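Local coordinates for protein ribonucleoside-diphosphate reductase subunit beta (Clostridium botulinum, PDB 6ZJK) that probably generates and stores the radical, at a carboxylate-bridged di-iron centre, that its partner subunit needs for reducing ribonucleotides to deoxyribonucleotides, at residues Y63-M66 and L67-W71; A196-A199 and N200-E204; F231-I234 and N235-E238; T240-V243 and L244-I248; K304-S307 and N308-V312. One frame throughout, in Å; residues are numbered along the deposited sequence.

Overall arrangement
All five contacts lie in or against the helix bundle that holds the iron centre. Contacts 2, 3 and 4 each give one ligand, Glu204, Glu238 and His241, to the same iron, and Glu137 completes the protein ligands; the centres of contacts 2 and 4 are 10 Å apart. Contacts 3 and 4 follow each other on helix 225-255. Contact 1, its centre 12 Å from that of contact 3, touches that helix and reaches the second subunit. Contact 5 lies 26 Å from contact 1, centre to centre, and meets contact 2 where Tyr201 OH bonds to Arg310 O, at 2.8 Å. It also packs on contact 4, with Leu242 CD2 3.9 Å from Arg310 CZ.

Contact 1: residues Y63-M66 and L67-W71; sequences YRTM and LNNFW
The carbonyl oxygen of Arg64 takes one sound bond and one weak one from Asn68. The backbone N of Asn68 reaches Arg64 O at 3.1 Å in a regular helical bond, while Asn68 ND2 folds back to Arg64 O at 2.6 Å; that second bond is short but badly bent (125° at the hydrogen) and therefore weak. The Asn68 amide lies alongside the Arg64 chain, the two pointing the same way, with Asn68 ND2 3.6 Å from Arg64 CG. Along this last part of helix 58-68 the bonding shifts from four-residue to three-residue steps: Leu67 N still binds Tyr63 O at 3.2 Å, whereas Asn69 N takes Met66 O at 3.2 Å, coming from well above the carbonyl plane, and makes a weak bond to Thr65 O as well. On the buried side Leu67 lays CD1 over a face of the Tyr63 ring and brings CD2 to 3.7 Å from Tyr63 CE1. With CG anti to the backbone N (chi1 178°), the Tyr63 ring leans along the helix toward this leucine, and its hydroxyl bonds to Gln142 of the second subunit. Arg64 forms a salt bridge with Glu74 of the second subunit, and Phe70 stacks on Phe70 of that subunit across the dimer interface.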
# COMPACT_ATOMS: atom_id res chain seq x y z
N TYR A 63 1.25 3.11 13.71
CA TYR A 63 1.84 3.76 12.58
C TYR A 63 3.30 3.88 12.84
O TYR A 63 4.08 3.50 12.06
CB TYR A 63 1.22 5.13 12.37
CG TYR A 63 1.79 5.93 11.25
CD1 TYR A 63 2.84 6.74 11.44
CD2 TYR A 63 1.25 5.88 10.03
CE1 TYR A 63 3.34 7.48 10.42
CE2 TYR A 63 1.75 6.60 9.01
CZ TYR A 63 2.80 7.39 9.22
OH TYR A 63 3.28 8.09 8.25
N ARG A 64 3.66 4.36 13.99
CA ARG A 64 5.04 4.57 14.30
C ARG A 64 5.88 3.32 14.27
O ARG A 64 6.91 3.29 13.69
CB ARG A 64 5.13 5.28 15.62
CG ARG A 64 6.48 5.65 16.12
CD ARG A 64 6.35 6.40 17.43
NE ARG A 64 6.29 7.83 17.23
CZ ARG A 64 5.23 8.60 17.41
NH1 ARG A 64 4.10 8.10 17.85
NH2 ARG A 64 5.30 9.89 17.18
N THR A 65 5.38 2.29 14.91
CA THR A 65 6.02 1.02 15.02
C THR A 65 6.26 0.38 13.65
O THR A 65 7.30 -0.09 13.38
CB THR A 65 5.15 0.09 15.86
OG1 THR A 65 5.17 0.53 17.19
CG2 THR A 65 5.66 -1.26 15.82
N MET A 66 5.25 0.40 12.84
CA MET A 66 5.30 -0.18 11.53
C MET A 66 6.36 0.47 10.68
O MET A 66 7.12 -0.19 10.07
CB MET A 66 3.96 -0.15 10.88
CG MET A 66 3.01 -1.14 11.45
SD MET A 66 1.40 -1.07 10.81
CE MET A 66 1.35 -2.38 9.65
N LEU A 67 6.43 1.77 10.68
CA LEU A 67 7.44 2.44 9.95
C LEU A 67 8.83 2.17 10.45
O LEU A 67 9.71 2.08 9.66
CB LEU A 67 7.20 3.92 9.95
CG LEU A 67 6.61 4.54 8.72
CD1 LEU A 67 5.35 3.91 8.28
CD2 LEU A 67 6.38 6.01 8.93
N ASN A 68 9.03 2.08 11.75
CA ASN A 68 10.34 1.77 12.28
C ASN A 68 10.81 0.33 12.02
O ASN A 68 11.90 -0.00 12.26
CB ASN A 68 10.47 2.09 13.76
CG ASN A 68 10.40 3.56 14.07
OD1 ASN A 68 11.29 4.30 13.89
ND2 ASN A 68 9.28 3.97 14.49
N ASN A 69 9.93 -0.50 11.55
CA ASN A 69 10.27 -1.88 11.22
C ASN A 69 10.72 -2.06 9.77
O ASN A 69 10.87 -3.21 9.33
CB ASN A 69 9.08 -2.81 11.49
CG ASN A 69 8.88 -3.12 12.96
OD1 ASN A 69 9.78 -2.96 13.79
ND2 ASN A 69 7.68 -3.56 13.29
N PHE A 70 10.88 -0.97 9.00
CA PHE A 70 11.18 -1.07 7.56
C PHE A 70 12.50 -1.79 7.30
O PHE A 70 13.51 -1.55 7.96
CB PHE A 70 11.18 0.34 6.94
CG PHE A 70 11.58 0.38 5.46
CD1 PHE A 70 10.66 0.09 4.48
CD2 PHE A 70 12.85 0.78 5.08
CE1 PHE A 70 11.02 0.15 3.12
CE2 PHE A 70 13.21 0.85 3.73
CZ PHE A 70 12.30 0.52 2.75
N TRP A 71 12.49 -2.67 6.32
CA TRP A 71 13.66 -3.42 5.93
C TRP A 71 13.63 -3.73 4.44
O TRP A 71 12.60 -3.71 3.83
CB TRP A 71 13.81 -4.70 6.78
CG TRP A 71 12.68 -5.63 6.62
CD1 TRP A 71 11.44 -5.46 7.06
CD2 TRP A 71 12.70 -6.86 5.93
NE1 TRP A 71 10.68 -6.50 6.70
CE2 TRP A 71 11.43 -7.38 6.00
CE3 TRP A 71 13.67 -7.58 5.25
CZ2 TRP A 71 11.10 -8.57 5.42
CZ3 TRP A 71 13.34 -8.74 4.68
CH2 TRP A 71 12.07 -9.24 4.77

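Contact 2: residues A196-A199 and N200-E204. With FE (Fe (III) ion), chain G.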
# COMPACT_ATOMS: atom_id res chain seq x y z
N ALA A 196 -14.41 -12.84 6.52
CA ALA A 196 -13.16 -12.55 5.88
C ALA A 196 -12.15 -11.94 6.83
O ALA A 196 -10.99 -12.13 6.68
CB ALA A 196 -13.35 -11.67 4.70
N ILE A 197 -12.63 -11.20 7.81
CA ILE A 197 -11.75 -10.59 8.74
C ILE A 197 -11.15 -11.65 9.61
O ILE A 197 -10.02 -11.64 9.89
CB ILE A 197 -12.47 -9.55 9.62
CG1 ILE A 197 -13.02 -8.41 8.79
CG2 ILE A 197 -11.58 -9.05 10.71
CD1 ILE A 197 -12.02 -7.45 8.28
N MET A 198 -11.95 -12.61 10.00
CA MET A 198 -11.49 -13.69 10.83
C MET A 198 -10.53 -14.57 10.03
O MET A 198 -9.58 -15.03 10.54
CB MET A 198 -12.70 -14.42 11.43
CG MET A 198 -12.46 -15.49 12.45
SD MET A 198 -11.56 -15.16 13.90
CE MET A 198 -11.10 -16.76 14.40
N ALA A 199 -10.77 -14.74 8.75
CA ALA A 199 -9.89 -15.51 7.88
C ALA A 199 -8.49 -14.92 7.87
O ALA A 199 -7.53 -15.62 8.02
CB ALA A 199 -10.44 -15.55 6.52
N ASN A 200 -8.40 -13.62 7.69
CA ASN A 200 -7.16 -12.94 7.75
C ASN A 200 -6.42 -13.21 9.01
O ASN A 200 -5.28 -13.44 8.98
CB ASN A 200 -7.43 -11.47 7.77
CG ASN A 200 -7.08 -10.79 6.52
OD1 ASN A 200 -5.95 -10.56 6.26
ND2 ASN A 200 -8.07 -10.47 5.74
N TYR A 201 -7.10 -13.08 10.14
CA TYR A 201 -6.51 -13.29 11.45
C TYR A 201 -5.94 -14.69 11.56
O TYR A 201 -4.86 -14.88 11.99
CB TYR A 201 -7.54 -12.96 12.56
CG TYR A 201 -7.05 -13.06 13.97
CD1 TYR A 201 -5.98 -12.38 14.38
CD2 TYR A 201 -7.71 -13.84 14.90
CE1 TYR A 201 -5.52 -12.50 15.64
CE2 TYR A 201 -7.26 -13.94 16.17
CZ TYR A 201 -6.17 -13.26 16.54
OH TYR A 201 -5.67 -13.33 17.74
N ILE A 202 -6.67 -15.67 11.10
CA ILE A 202 -6.20 -17.04 11.11
C ILE A 202 -4.95 -17.21 10.24
O ILE A 202 -3.98 -17.70 10.69
CB ILE A 202 -7.28 -17.99 10.65
CG1 ILE A 202 -8.33 -18.12 11.73
CG2 ILE A 202 -6.70 -19.33 10.33
CD1 ILE A 202 -9.64 -18.62 11.25
N LEU A 203 -5.00 -16.67 9.04
CA LEU A 203 -3.91 -16.74 8.09
C LEU A 203 -2.62 -16.27 8.66
O LEU A 203 -1.68 -16.94 8.62
CB LEU A 203 -4.26 -16.01 6.82
CG LEU A 203 -3.20 -15.87 5.73
CD1 LEU A 203 -3.84 -15.57 4.42
CD2 LEU A 203 -2.11 -14.91 6.02
N GLU A 204 -2.63 -15.13 9.28
CA GLU A 204 -1.46 -14.55 9.86
C GLU A 204 -1.00 -15.10 11.17
O GLU A 204 0.14 -15.17 11.42
CB GLU A 204 -1.76 -13.09 10.05
CG GLU A 204 -2.23 -12.48 8.75
CD GLU A 204 -1.93 -11.03 8.58
OE1 GLU A 204 -2.49 -10.28 9.34
OE2 GLU A 204 -1.18 -10.66 7.67
FE FE G . 0.90 -10.41 7.22
O HOH W 1 3.05 -10.45 7.40
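The Tyr201 ring receives the sulfur of Met198 at its edge, near the ring plane, with Met198 SD 4.2 Å from Tyr201 CD2. These residues belong to helix 190-220, one of the long helices in the ferritin-like bundle of this R2 subunit, and the contact follows two turns of it. The Met198 chain bends at chi2 (57°), which puts the sulfur by Tyr201 and leaves the methyl against Ile202: Met198 CE lies 3.9 Å from Ile202 CD1. The methionine and isoleucine cross at a slant, both of them buried. The second flat group, the Asn200 amide, is turned back along the helix. Asn200 ND2 makes a long, weak bond to Ala196 O at 3.5 Å, an oxygen that also takes the backbone N of Asn200 at 3.2 Å. Two further bonds tie these flat groups to neighbouring helices, the Asn200 amide oxygen accepting from Gln110 of helix 90-118 and the phenol of Tyr201 meeting Arg310 O of helix 296-313. One turn beyond Asn200, the Glu204 carboxylate leaves the helix toward the metal site, where Glu137, Glu238 and His241 are the other protein ligands. It binds the iron through one oxygen alone: Glu204 OE2 is 2.1 Å from the iron, whereas Glu204 OE1 stays 4.0 Å from it.

Contact 3: residues F231-I234 and N235-E238; sequences FKYI and NRDE. With FE (Fe (III) ion), chain G.
Arg236 starts out with CG anti to its own nitrogen (chi1 -173°) and then bends at chi3 (72°), a course that swings its guanidinium alongside the Tyr233 ring. The two groups point the same way on helix 225-255, inside the ferritin-like bundle, in a stretch running into the Glu-x-x-His iron-binding motif, whose glutamate, Glu238, closes this segment. Their planes stand almost perpendicular (89°), and Arg236 NH2 sits at the tyrosine ring edge, 3.5 Å from both Tyr233 CD1 and Tyr233 CE1, so this is an edge contact and not a cation-pi stack. A water joins the same turn. It accepts from Arg236 NE at 2.6 Å, lying in the guanidinium plane, and is within donating distance of Tyr233 O at 2.9 Å and of Asp237 OD1 at 2.7 Å, though it may not serve both at once. The other oxygen of the Asp237 carboxylate takes Trp71 NE1 and His140 NE2. As His140 binds the second iron, the Trp71-Asp237-His140 chain is consistent with the radical-transfer route of class I R2 proteins. Tyr233 also stacks on Trp71. At the end of the turn Glu238 N bonds to Ile234 O at 3.0 Å, and the Glu238 carboxylate brings OE2 to 2.5 Å from the iron, with Glu238 OE1 at 3.4 Å.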
# COMPACT_ATOMS: atom_id res chain seq x y z
N PHE A 231 13.31 -14.54 7.49
CA PHE A 231 12.02 -14.89 8.09
C PHE A 231 11.82 -14.24 9.46
O PHE A 231 10.67 -14.01 9.84
CB PHE A 231 11.83 -16.42 8.16
CG PHE A 231 11.30 -16.98 6.86
CD1 PHE A 231 9.94 -16.85 6.54
CD2 PHE A 231 12.16 -17.56 5.92
CE1 PHE A 231 9.44 -17.30 5.31
CE2 PHE A 231 11.67 -18.03 4.68
CZ PHE A 231 10.31 -17.90 4.37
N LYS A 232 12.88 -13.91 10.20
CA LYS A 232 12.71 -13.14 11.43
C LYS A 232 12.14 -11.76 11.14
O LYS A 232 11.34 -11.23 11.93
CB LYS A 232 14.03 -13.02 12.19
CG LYS A 232 14.53 -14.32 12.81
CD LYS A 232 15.91 -14.10 13.41
CE LYS A 232 16.47 -15.37 14.00
NZ LYS A 232 17.77 -15.14 14.70
N TYR A 233 12.57 -11.13 10.04
CA TYR A 233 12.02 -9.82 9.71
C TYR A 233 10.55 -9.91 9.34
O TYR A 233 9.73 -9.07 9.75
CB TYR A 233 12.83 -9.17 8.58
CG TYR A 233 14.10 -8.52 9.05
CD1 TYR A 233 14.09 -7.21 9.56
CD2 TYR A 233 15.30 -9.20 9.01
CE1 TYR A 233 15.25 -6.61 9.99
CE2 TYR A 233 16.48 -8.60 9.44
CZ TYR A 233 16.45 -7.30 9.92
OH TYR A 233 17.61 -6.70 10.36
N ILE A 234 10.20 -10.96 8.64
CA ILE A 234 8.84 -11.16 8.26
C ILE A 234 8.00 -11.42 9.51
O ILE A 234 6.93 -10.97 9.59
CB ILE A 234 8.71 -12.34 7.32
CG1 ILE A 234 9.52 -12.12 6.04
CG2 ILE A 234 7.29 -12.56 6.93
CD1 ILE A 234 9.18 -13.10 4.97
N ASN A 235 8.53 -12.20 10.43
CA ASN A 235 7.88 -12.56 11.69
C ASN A 235 7.59 -11.25 12.44
O ASN A 235 6.53 -11.05 12.81
CB ASN A 235 8.78 -13.47 12.50
CG ASN A 235 8.04 -14.28 13.56
OD1 ASN A 235 6.95 -13.98 13.96
ND2 ASN A 235 8.67 -15.32 13.97
N ARG A 236 8.58 -10.40 12.60
CA ARG A 236 8.41 -9.11 13.19
C ARG A 236 7.23 -8.31 12.61
O ARG A 236 6.37 -7.92 13.33
CB ARG A 236 9.67 -8.33 13.15
CG ARG A 236 9.59 -7.05 13.91
CD ARG A 236 10.91 -6.36 13.96
NE ARG A 236 11.30 -5.77 12.70
CZ ARG A 236 12.38 -5.06 12.54
NH1 ARG A 236 13.14 -4.83 13.53
NH2 ARG A 236 12.71 -4.57 11.40
N ASP A 237 7.13 -8.20 11.30
CA ASP A 237 6.03 -7.54 10.70
C ASP A 237 4.75 -8.28 11.03
O ASP A 237 3.79 -7.69 11.32
CB ASP A 237 6.14 -7.45 9.16
CG ASP A 237 7.21 -6.49 8.65
OD1 ASP A 237 7.79 -5.70 9.34
OD2 ASP A 237 7.50 -6.59 7.49
N GLU A 238 4.73 -9.59 10.99
CA GLU A 238 3.54 -10.35 11.27
C GLU A 238 2.92 -10.09 12.65
O GLU A 238 1.78 -10.10 12.79
CB GLU A 238 3.79 -11.83 11.05
CG GLU A 238 2.57 -12.65 10.90
CD GLU A 238 1.96 -12.55 9.53
OE1 GLU A 238 2.39 -13.18 8.57
OE2 GLU A 238 1.08 -11.79 9.35
FE FE G . 0.90 -10.41 7.22
O HOH W 2 10.19 -6.29 10.41
O HOH W 1 3.05 -10.45 7.40

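Contact 4: residues T240-V243 and L244-I248; sequences THLV and LFQNI. With FE (Fe (III) ion), chain G.
The di-iron site draws its histidine ligand on helix 225-255 from this turn, as the last residue of the Glu-x-x-His motif typical of ferritin-like di-iron proteins. His241 binds the iron through ND1 at 2.4 Å, while its NE2 is hydrogen-bonded to Gln136 of helix 124-151, a second-shell residue that fixes the rotation of the imidazole. A water lies on the same iron. On the backbone side, His241 O takes Phe245 N at 3.2 Å and also meets the edge of the Phe245 ring, where Phe245 CD1 comes to 3.6 Å from it. The Phe245 ring itself packs on Ile197 and Asn200 of helix 190-220. The next oxygen, Leu242 O, accepts from Gln246 N; the extended Gln246 chain runs back over this carbonyl, with Gln246 CG 3.4 Å from Leu242 O, and sends its amide nitrogen on to Tyr201 OH. At the partly exposed side of the helix Val243 O is gripped twice by Asn247, the two donors arriving on opposite faces of the carbonyl plane. The side chain of Asn247 lies beside Val243, and its CG, placed beside the backbone N (chi1 -83°), lets the amide fold back. Asn247 N reaches Val243 O at 3.2 Å, and Asn247 ND2 does so at 3.0 Å, almost straight (176°), with the oxygen in the asparagine amide plane.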
# COMPACT_ATOMS: atom_id res chain seq x y z
N THR A 240 2.78 -7.27 14.20
CA THR A 240 2.05 -6.05 14.04
C THR A 240 0.79 -6.27 13.27
O THR A 240 -0.17 -5.68 13.55
CB THR A 240 2.91 -4.92 13.46
OG1 THR A 240 3.17 -5.13 12.08
CG2 THR A 240 4.17 -4.85 14.12
N HIS A 241 0.78 -7.19 12.33
CA HIS A 241 -0.44 -7.43 11.56
C HIS A 241 -1.49 -8.14 12.42
O HIS A 241 -2.63 -7.98 12.23
CB HIS A 241 -0.21 -8.25 10.30
CG HIS A 241 0.75 -7.64 9.32
ND1 HIS A 241 0.98 -8.19 8.10
CD2 HIS A 241 1.52 -6.54 9.39
CE1 HIS A 241 1.87 -7.47 7.46
NE2 HIS A 241 2.24 -6.48 8.23
N LEU A 242 -1.02 -8.94 13.33
CA LEU A 242 -1.85 -9.66 14.25
C LEU A 242 -2.54 -8.69 15.18
O LEU A 242 -3.68 -8.69 15.28
CB LEU A 242 -0.95 -10.54 15.06
CG LEU A 242 -1.28 -11.95 15.30
CD1 LEU A 242 -1.84 -12.56 14.07
CD2 LEU A 242 -0.04 -12.66 15.76
N VAL A 243 -1.79 -7.86 15.85
CA VAL A 243 -2.37 -6.91 16.74
C VAL A 243 -3.29 -5.94 16.05
O VAL A 243 -4.24 -5.54 16.60
CB VAL A 243 -1.35 -6.14 17.49
CG1 VAL A 243 -2.05 -5.26 18.46
CG2 VAL A 243 -0.46 -7.08 18.24
N LEU A 244 -3.01 -5.59 14.82
CA LEU A 244 -3.92 -4.73 14.05
C LEU A 244 -5.28 -5.39 13.90
O LEU A 244 -6.31 -4.80 14.24
CB LEU A 244 -3.31 -4.39 12.69
CG LEU A 244 -4.13 -3.58 11.66
CD1 LEU A 244 -4.59 -2.26 12.26
CD2 LEU A 244 -3.32 -3.31 10.42
N PHE A 245 -5.30 -6.63 13.44
CA PHE A 245 -6.55 -7.36 13.28
C PHE A 245 -7.24 -7.65 14.63
O PHE A 245 -8.39 -7.63 14.71
CB PHE A 245 -6.43 -8.57 12.35
CG PHE A 245 -6.61 -8.23 10.90
CD1 PHE A 245 -5.65 -7.60 10.22
CD2 PHE A 245 -7.76 -8.49 10.25
CE1 PHE A 245 -5.82 -7.26 8.93
CE2 PHE A 245 -7.93 -8.14 8.95
CZ PHE A 245 -6.96 -7.53 8.30
N GLN A 246 -6.50 -7.90 15.66
CA GLN A 246 -7.09 -8.05 16.99
C GLN A 246 -7.91 -6.82 17.38
O GLN A 246 -9.04 -6.92 17.87
CB GLN A 246 -5.98 -8.33 18.02
CG GLN A 246 -5.43 -9.77 17.99
CD GLN A 246 -4.18 -10.00 18.86
OE1 GLN A 246 -3.71 -9.08 19.55
NE2 GLN A 246 -3.65 -11.25 18.84
N ASN A 247 -7.34 -5.63 17.16
CA ASN A 247 -8.03 -4.39 17.50
C ASN A 247 -9.18 -4.08 16.55
O ASN A 247 -10.23 -3.59 16.98
CB ASN A 247 -7.03 -3.25 17.51
CG ASN A 247 -6.32 -3.17 18.82
OD1 ASN A 247 -6.79 -2.51 19.72
ND2 ASN A 247 -5.18 -3.82 18.92
N ILE A 248 -9.02 -4.36 15.26
CA ILE A 248 -10.12 -4.14 14.33
C ILE A 248 -11.32 -4.99 14.74
O ILE A 248 -12.46 -4.50 14.77
CB ILE A 248 -9.69 -4.43 12.87
CG1 ILE A 248 -8.70 -3.37 12.36
CG2 ILE A 248 -10.90 -4.44 11.96
CD1 ILE A 248 -8.20 -3.65 10.88
FE FE G . 0.90 -10.41 7.22
O HOH W 1 3.05 -10.45 7.40

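Contact 5: residues K304-S307 and N308-V312; sequences KYLS and NLRLV
Helix 296-313 packs outside the iron-binding helices of the R2 bundle, with Ser307 and Asn308 on one side of this turn, Tyr305 and Leu309 on another, and Leu306 and Arg310 toward helix 190-220. On the side of Ser307 and Asn308, both buried, Lys304 O accepts from two donors tilted to the same side of the carbonyl plane: Asn308 N at 3.2 Å, the regular helical bond, and Ser307 OG at 2.9 Å. The serine hydroxyl can double back in this way because OG sits between the backbone N and the carbonyl carbon (chi1 75°). A water then donates to both side chains, lying 3.0 Å from Ser307 OG and 2.6 Å from Asn308 OD1, while Asn308 ND2 binds Tyr320 O in the following loop. Round the helix Leu309 slants across Tyr305, setting CG above the outer part of one ring face and CD1 3.8 Å from Tyr305 CE2; His326 stacks on the same tyrosine. Leu306 and Arg310 run side by side. The Arg310 guanidinium makes a cation-pi contact with Tyr209, and its NE donates to Gly205 O. Leu306 CD2 covers one face of that guanidinium, 3.9 Å from Arg310 NH2, and a bend at chi2 carries the arginine chain over Leu306 O, 3.1 Å from Arg310 CG.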
# COMPACT_ATOMS: atom_id res chain seq x y z
N LYS A 304 -1.88 -26.24 17.97
CA LYS A 304 -3.00 -26.12 18.90
C LYS A 304 -2.70 -25.10 19.98
O LYS A 304 -3.59 -24.33 20.38
CB LYS A 304 -3.34 -27.50 19.51
CG LYS A 304 -4.05 -28.44 18.55
CD LYS A 304 -4.45 -29.79 19.17
CE LYS A 304 -5.09 -30.71 18.12
NZ LYS A 304 -5.41 -32.10 18.62
N TYR A 305 -1.47 -25.10 20.49
CA TYR A 305 -1.08 -24.11 21.50
C TYR A 305 -1.22 -22.69 20.96
O TYR A 305 -1.65 -21.78 21.68
CB TYR A 305 0.36 -24.38 21.95
CG TYR A 305 0.99 -23.26 22.77
CD1 TYR A 305 0.76 -23.15 24.15
CD2 TYR A 305 1.80 -22.32 22.17
CE1 TYR A 305 1.34 -22.13 24.88
CE2 TYR A 305 2.38 -21.29 22.89
CZ TYR A 305 2.15 -21.19 24.24
OH TYR A 305 2.74 -20.16 24.94
N LEU A 306 -0.83 -22.48 19.71
CA LEU A 306 -0.95 -21.15 19.12
C LEU A 306 -2.40 -20.72 19.02
O LEU A 306 -2.72 -19.55 19.28
CB LEU A 306 -0.29 -21.13 17.73
CG LEU A 306 1.24 -21.13 17.72
CD1 LEU A 306 1.81 -21.13 16.28
CD2 LEU A 306 1.79 -19.96 18.50
N SER A 307 -3.30 -21.64 18.64
CA SER A 307 -4.70 -21.24 18.49
C SER A 307 -5.30 -20.82 19.83
O SER A 307 -6.15 -19.92 19.85
CB SER A 307 -5.52 -22.35 17.84
OG SER A 307 -5.79 -23.40 18.74
N ASN A 308 -4.87 -21.42 20.94
CA ASN A 308 -5.38 -20.99 22.25
C ASN A 308 -5.02 -19.53 22.50
O ASN A 308 -5.87 -18.75 22.96
CB ASN A 308 -4.80 -21.85 23.38
CG ASN A 308 -5.24 -23.30 23.30
OD1 ASN A 308 -6.22 -23.64 22.65
ND2 ASN A 308 -4.50 -24.15 23.98
N LEU A 309 -3.77 -19.14 22.22
CA LEU A 309 -3.37 -17.74 22.38
C LEU A 309 -4.19 -16.83 21.47
O LEU A 309 -4.68 -15.78 21.90
CB LEU A 309 -1.88 -17.58 22.05
CG LEU A 309 -0.80 -18.45 22.72
CD1 LEU A 309 0.59 -18.02 22.21
CD2 LEU A 309 -0.88 -18.42 24.22
N ARG A 310 -4.37 -17.23 20.20
CA ARG A 310 -5.06 -16.37 19.25
C ARG A 310 -6.51 -16.15 19.64
O ARG A 310 -7.01 -15.02 19.57
CB ARG A 310 -4.99 -16.97 17.84
CG ARG A 310 -3.60 -17.31 17.38
CD ARG A 310 -2.64 -16.12 17.45
NE ARG A 310 -1.34 -16.45 16.86
CZ ARG A 310 -0.17 -16.19 17.42
NH1 ARG A 310 -0.11 -15.59 18.60
NH2 ARG A 310 0.96 -16.53 16.80
N LEU A 311 -7.20 -17.21 20.09
CA LEU A 311 -8.61 -17.08 20.44
C LEU A 311 -8.79 -16.25 21.70
O LEU A 311 -9.68 -15.38 21.76
CB LEU A 311 -9.26 -18.46 20.60
CG LEU A 311 -9.54 -19.23 19.30
CD1 LEU A 311 -10.27 -20.55 19.59
CD2 LEU A 311 -10.35 -18.42 18.32
N VAL A 312 -7.95 -16.47 22.71
CA VAL A 312 -7.93 -15.72 23.97
C VAL A 312 -7.85 -14.22 23.68
O VAL A 312 -8.46 -13.40 24.38
CB VAL A 312 -6.77 -16.19 24.85
CG1 VAL A 312 -6.35 -15.10 25.82
CG2 VAL A 312 -7.15 -17.47 25.59
O HOH W 3 -7.87 -22.82 20.79